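Local coordinates for oligopeptide ABC transporter, periplasmic oligopeptide-binding protein, putative (Thermotoga maritima MSB8, PDB 5IPW) that probably binds oligopeptides in the periplasm and delivers them to an ABC transporter, at residues Trp63-Lys68 with Ser77-Val82; Lys243-Pro248 with Ile254-Pro259. All coordinates share one frame; numbering follows the deposited sequence.

Contact 1. Residues Trp63-Lys68 with Ser77-Val82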
# COMPACT_ATOMS: atom_id res chain seq x y z
N TRP A 63 12.35 22.43 -1.37
CA TRP A 63 11.21 21.85 -0.71
C TRP A 63 11.66 21.42 0.69
O TRP A 63 12.43 20.46 0.84
CB TRP A 63 10.70 20.67 -1.56
CG TRP A 63 9.66 19.77 -0.99
CD1 TRP A 63 8.96 19.91 0.18
CD2 TRP A 63 9.18 18.58 -1.61
NE1 TRP A 63 8.08 18.85 0.34
CE2 TRP A 63 8.19 18.03 -0.75
CE3 TRP A 63 9.47 17.92 -2.81
CZ2 TRP A 63 7.52 16.85 -1.06
CZ3 TRP A 63 8.81 16.76 -3.11
CH2 TRP A 63 7.84 16.23 -2.24
N ARG A 64 11.16 22.14 1.70
CA ARG A 64 11.53 21.90 3.09
C ARG A 64 10.65 20.84 3.72
O ARG A 64 9.43 20.97 3.75
CB ARG A 64 11.40 23.19 3.90
CG ARG A 64 12.30 24.32 3.39
CD ARG A 64 11.96 25.64 4.07
NE ARG A 64 10.61 26.06 3.73
CZ ARG A 64 9.91 26.99 4.38
NH1 ARG A 64 10.42 27.63 5.44
NH2 ARG A 64 8.68 27.28 3.98
N ARG A 65 11.30 19.79 4.21
CA ARG A 65 10.63 18.77 5.01
C ARG A 65 11.42 18.52 6.29
O ARG A 65 12.47 19.14 6.53
CB ARG A 65 10.55 17.46 4.24
CG ARG A 65 9.92 17.53 2.86
CD ARG A 65 9.85 16.14 2.23
NE ARG A 65 8.50 15.60 2.21
CZ ARG A 65 8.11 14.41 2.67
NH1 ARG A 65 8.97 13.57 3.23
NH2 ARG A 65 6.84 14.05 2.57
N VAL A 66 10.92 17.61 7.11
CA VAL A 66 11.63 17.17 8.31
C VAL A 66 11.60 15.64 8.40
O VAL A 66 10.61 15.01 8.05
CB VAL A 66 11.02 17.78 9.60
CG1 VAL A 66 11.14 19.29 9.58
CG2 VAL A 66 9.56 17.38 9.78
N TRP A 67 12.70 15.06 8.89
CA TRP A 67 12.75 13.61 9.15
C TRP A 67 13.49 13.25 10.45
O TRP A 67 14.14 14.10 11.08
CB TRP A 67 13.36 12.87 7.95
CG TRP A 67 14.86 12.92 7.84
CD1 TRP A 67 15.69 13.93 8.24
CD2 TRP A 67 15.69 11.92 7.25
NE1 TRP A 67 17.00 13.60 7.94
CE2 TRP A 67 17.02 12.38 7.34
CE3 TRP A 67 15.44 10.67 6.66
CZ2 TRP A 67 18.11 11.63 6.86
CZ3 TRP A 67 16.52 9.93 6.19
CH2 TRP A 67 17.83 10.41 6.29
N LYS A 68 13.39 11.98 10.82
CA LYS A 68 14.01 11.44 12.03
C LYS A 68 15.38 10.77 11.78
O LYS A 68 15.74 9.82 12.47
CB LYS A 68 13.05 10.45 12.69
CG LYS A 68 11.79 11.11 13.22
CD LYS A 68 10.78 10.09 13.72
CE LYS A 68 9.60 10.78 14.38
NZ LYS A 68 8.52 9.81 14.70
N SER A 77 12.76 7.21 0.41
CA SER A 77 12.52 6.26 -0.67
C SER A 77 11.19 6.51 -1.38
O SER A 77 11.13 6.50 -2.60
CB SER A 77 12.53 4.81 -0.17
OG SER A 77 12.24 3.93 -1.24
N LYS A 78 10.14 6.75 -0.61
CA LYS A 78 8.80 6.96 -1.16
C LYS A 78 8.60 8.31 -1.85
O LYS A 78 7.59 8.51 -2.51
CB LYS A 78 7.75 6.73 -0.08
CG LYS A 78 7.64 5.27 0.30
CD LYS A 78 6.80 5.07 1.54
CE LYS A 78 6.54 3.60 1.79
NZ LYS A 78 5.97 3.35 3.15
N LEU A 79 9.55 9.23 -1.70
CA LEU A 79 9.60 10.44 -2.53
C LEU A 79 10.29 10.17 -3.86
O LEU A 79 9.98 10.81 -4.86
CB LEU A 79 10.37 11.56 -1.84
CG LEU A 79 9.76 12.13 -0.57
CD1 LEU A 79 10.57 13.34 -0.12
CD2 LEU A 79 8.30 12.51 -0.78
N ILE A 80 11.21 9.22 -3.83
CA ILE A 80 12.31 9.15 -4.77
C ILE A 80 12.16 7.98 -5.75
O ILE A 80 12.86 7.90 -6.75
CB ILE A 80 13.62 9.09 -3.93
CG1 ILE A 80 14.51 10.25 -4.29
CG2 ILE A 80 14.34 7.73 -3.99
CD1 ILE A 80 13.97 11.53 -3.73
N GLU A 81 11.23 7.08 -5.45
CA GLU A 81 11.11 5.81 -6.15
C GLU A 81 10.63 5.95 -7.58
O GLU A 81 9.82 6.81 -7.90
CB GLU A 81 10.18 4.86 -5.39
CG GLU A 81 10.89 4.00 -4.36
CD GLU A 81 9.94 3.37 -3.37
OE1 GLU A 81 8.84 2.93 -3.77
OE2 GLU A 81 10.30 3.34 -2.17
N VAL A 82 11.15 5.08 -8.43
CA VAL A 82 10.72 4.99 -9.82
C VAL A 82 10.45 3.54 -10.18
O VAL A 82 11.09 2.62 -9.67
CB VAL A 82 11.74 5.62 -10.80
CG1 VAL A 82 11.87 7.11 -10.55
CG2 VAL A 82 13.10 4.94 -10.69
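Leu79 lays its two methyl groups over one face of the Arg65 guanidinium. CD2 stands over the centre of the group, 3.9 Å above its plane. CD1 sits 3.7 Å from NH1 of Arg65 and also touches CD, farther back along the arginine chain. The two side chains run alongside each other in opposite directions. CD2 of Leu79 has a second neighbour, the ring of Trp63, which it meets obliquely at CH2, 4.0 Å away.

The Arg65 chain is extended at chi2 and bends at chi3 (107°), and this bend turns the flat end to face the leucine. Its CD lies 3.6 Å above the plane of the Trp63 ring, offset toward the rim. NE1 of Trp63 lies at the edge of the guanidinium, in its plane, but its hydrogen bond goes to the backbone O of Met299. The indole also meets the ring of Phe605 at an angle. An alanine at Arg65 would take away the flat group under the Leu79 methyls and is likely to leave a gap beside the Trp63 ring.

Further out, both Trp63 and Arg65 come from strand 62-67, an outer strand of a mixed sheet, whose backbone is hydrogen-bonded to strand 276-281. Leu79 comes from the last turn of helix 73-80, which follows strand 62-67 after a short connection. Its side chain also touches His279 on the neighbouring strand. The contact therefore packs the end of this helix against the sheet.

No hydrogen bond crosses between 63-68 and 77-82. The buried guanidinium thus offers the leucine a flat face, while its NE and NH1 are hydrogen-bonded elsewhere in the protein.

Contact 2. Residues Lys243-Pro248 with Ile254-Pro259; sequences KPITDP and ILERNP
The side chains of Lys243 and Glu256 run out next to each other from the same face of the sheet. Lys243 starts with CG in the crowded position between the backbone N and the carbonyl carbon (chi1 64°). This puts CG of Lys243 3.5 Å from the backbone O of Glu256, which CB of the lysine also nears. The rest of the chain is extended. CE reaches OE2 of Glu256 at 3.7 Å and also nears the backbone O of Arg257. NZ ends beside CD of Pro259, with OE2 of Glu256 4.1 Å away, beyond salt-bridge distance. The other carboxylate oxygen of Glu256, OE1, is hydrogen-bonded to Tyr276 OH.

Beneath these side chains the backbones form an antiparallel beta hairpin, with 242-244 as an outer strand of the sheet. Lys243 and Glu256 form a hydrogen-bonded pair, joined through Lys243 N to Glu256 O (2.8 Å) and Glu256 N to Lys243 O (2.7 Å). Pro244 and Leu255 are the next, non-hydrogen-bonded pair. Their side chains meet on the other face, where CD2 of Leu255 touches CB and CD of the proline ring.

Past the strand end, Ile245 N still bonds to Ile254 O, and CG1 of Ile245 packs on CG2 of Ile254. Thr246 OG1 then accepts the N-H of Ile254 at 2.9 Å; the same hydroxyl is hydrogen-bonded to the backbone O of Phe252.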
# COMPACT_ATOMS: atom_id res chain seq x y z
N LYS A 243 18.64 13.07 -6.10
CA LYS A 243 19.76 12.25 -5.61
C LYS A 243 20.37 12.93 -4.37
O LYS A 243 20.40 14.16 -4.29
CB LYS A 243 20.84 12.11 -6.68
CG LYS A 243 21.50 13.44 -7.04
CD LYS A 243 22.54 13.38 -8.14
CE LYS A 243 23.03 14.79 -8.46
NZ LYS A 243 23.97 14.87 -9.62
N PRO A 244 20.86 12.13 -3.40
CA PRO A 244 21.47 12.75 -2.22
C PRO A 244 22.81 13.43 -2.49
O PRO A 244 23.67 12.83 -3.13
CB PRO A 244 21.66 11.57 -1.26
CG PRO A 244 21.66 10.36 -2.13
CD PRO A 244 20.71 10.68 -3.24
N ILE A 245 22.98 14.66 -2.03
CA ILE A 245 24.27 15.33 -2.10
C ILE A 245 24.91 15.62 -0.72
O ILE A 245 26.00 16.18 -0.65
CB ILE A 245 24.22 16.62 -2.95
CG1 ILE A 245 23.17 17.60 -2.42
CG2 ILE A 245 23.94 16.27 -4.40
CD1 ILE A 245 23.31 19.00 -2.99
N THR A 246 24.24 15.23 0.37
CA THR A 246 24.83 15.33 1.72
C THR A 246 24.60 14.05 2.51
O THR A 246 23.81 13.20 2.12
CB THR A 246 24.27 16.52 2.54
OG1 THR A 246 22.92 16.26 2.95
CG2 THR A 246 24.34 17.82 1.75
N ASP A 247 25.30 13.93 3.63
CA ASP A 247 25.20 12.76 4.50
C ASP A 247 23.90 12.85 5.29
O ASP A 247 23.51 13.93 5.72
CB ASP A 247 26.39 12.73 5.47
CG ASP A 247 26.57 11.37 6.13
OD1 ASP A 247 27.08 10.45 5.46
OD2 ASP A 247 26.17 11.22 7.31
N PRO A 248 23.21 11.71 5.50
CA PRO A 248 21.97 11.75 6.28
C PRO A 248 22.15 12.00 7.79
O PRO A 248 21.16 12.27 8.47
CB PRO A 248 21.36 10.37 6.04
CG PRO A 248 22.49 9.49 5.65
CD PRO A 248 23.49 10.37 4.96
N ILE A 254 20.18 16.65 2.07
CA ILE A 254 19.76 17.35 0.85
C ILE A 254 19.76 16.45 -0.38
O ILE A 254 20.76 15.77 -0.67
CB ILE A 254 20.64 18.58 0.58
CG1 ILE A 254 20.57 19.54 1.79
CG2 ILE A 254 20.17 19.29 -0.69
CD1 ILE A 254 21.44 20.78 1.67
N LEU A 255 18.64 16.47 -1.11
CA LEU A 255 18.54 15.84 -2.42
C LEU A 255 18.57 16.91 -3.51
O LEU A 255 17.93 17.94 -3.38
CB LEU A 255 17.27 15.02 -2.55
CG LEU A 255 16.95 14.05 -1.41
CD1 LEU A 255 15.51 13.62 -1.51
CD2 LEU A 255 17.86 12.84 -1.43
N GLU A 256 19.33 16.65 -4.56
CA GLU A 256 19.44 17.56 -5.69
C GLU A 256 18.81 16.90 -6.91
O GLU A 256 18.80 15.67 -7.05
CB GLU A 256 20.91 17.89 -5.96
CG GLU A 256 21.14 18.92 -7.05
CD GLU A 256 22.62 19.24 -7.24
OE1 GLU A 256 22.99 20.43 -7.11
OE2 GLU A 256 23.40 18.32 -7.53
N ARG A 257 18.26 17.72 -7.79
CA ARG A 257 17.65 17.23 -9.01
C ARG A 257 18.62 16.38 -9.81
O ARG A 257 19.80 16.70 -9.92
CB ARG A 257 17.14 18.38 -9.86
CG ARG A 257 18.20 19.33 -10.37
CD ARG A 257 17.54 20.50 -11.07
NE ARG A 257 16.47 19.98 -11.90
CZ ARG A 257 15.19 20.35 -11.89
NH1 ARG A 257 14.74 21.34 -11.13
NH2 ARG A 257 14.36 19.73 -12.70
N ASN A 258 18.11 15.27 -10.33
CA ASN A 258 18.85 14.42 -11.26
C ASN A 258 18.80 15.03 -12.65
O ASN A 258 17.74 15.03 -13.29
CB ASN A 258 18.22 13.03 -11.29
CG ASN A 258 18.83 12.15 -12.36
OD1 ASN A 258 19.75 12.56 -13.06
ND2 ASN A 258 18.32 10.93 -12.49
N PRO A 259 19.94 15.55 -13.13
CA PRO A 259 19.93 16.29 -14.39
C PRO A 259 19.65 15.41 -15.61
O PRO A 259 19.39 15.94 -16.68
CB PRO A 259 21.33 16.89 -14.46
CG PRO A 259 22.19 15.92 -13.71
CD PRO A 259 21.31 15.37 -12.62

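Contact 1 and contact 2 belong to the same four-stranded mixed sheet, and their centres are about 11 Å apart. Strand 62-67 is outermost at one end and strand 242-244 at the other. Strand 276-281 runs between 62-67 and 252-257 and bonds to both. The contacts also touch directly. CD1 of Ile80, beside Leu79 in the helix, packs on CD1 of Leu255. Elsewhere, CZ2 of Trp67 lies 3.5 Å from the backbone O of Pro248, and the Trp67 ring stacks with Tyr253 of the hairpin. Contact 1 thus brings the end of helix 73-80, and contact 2 the hairpin, to one sheet.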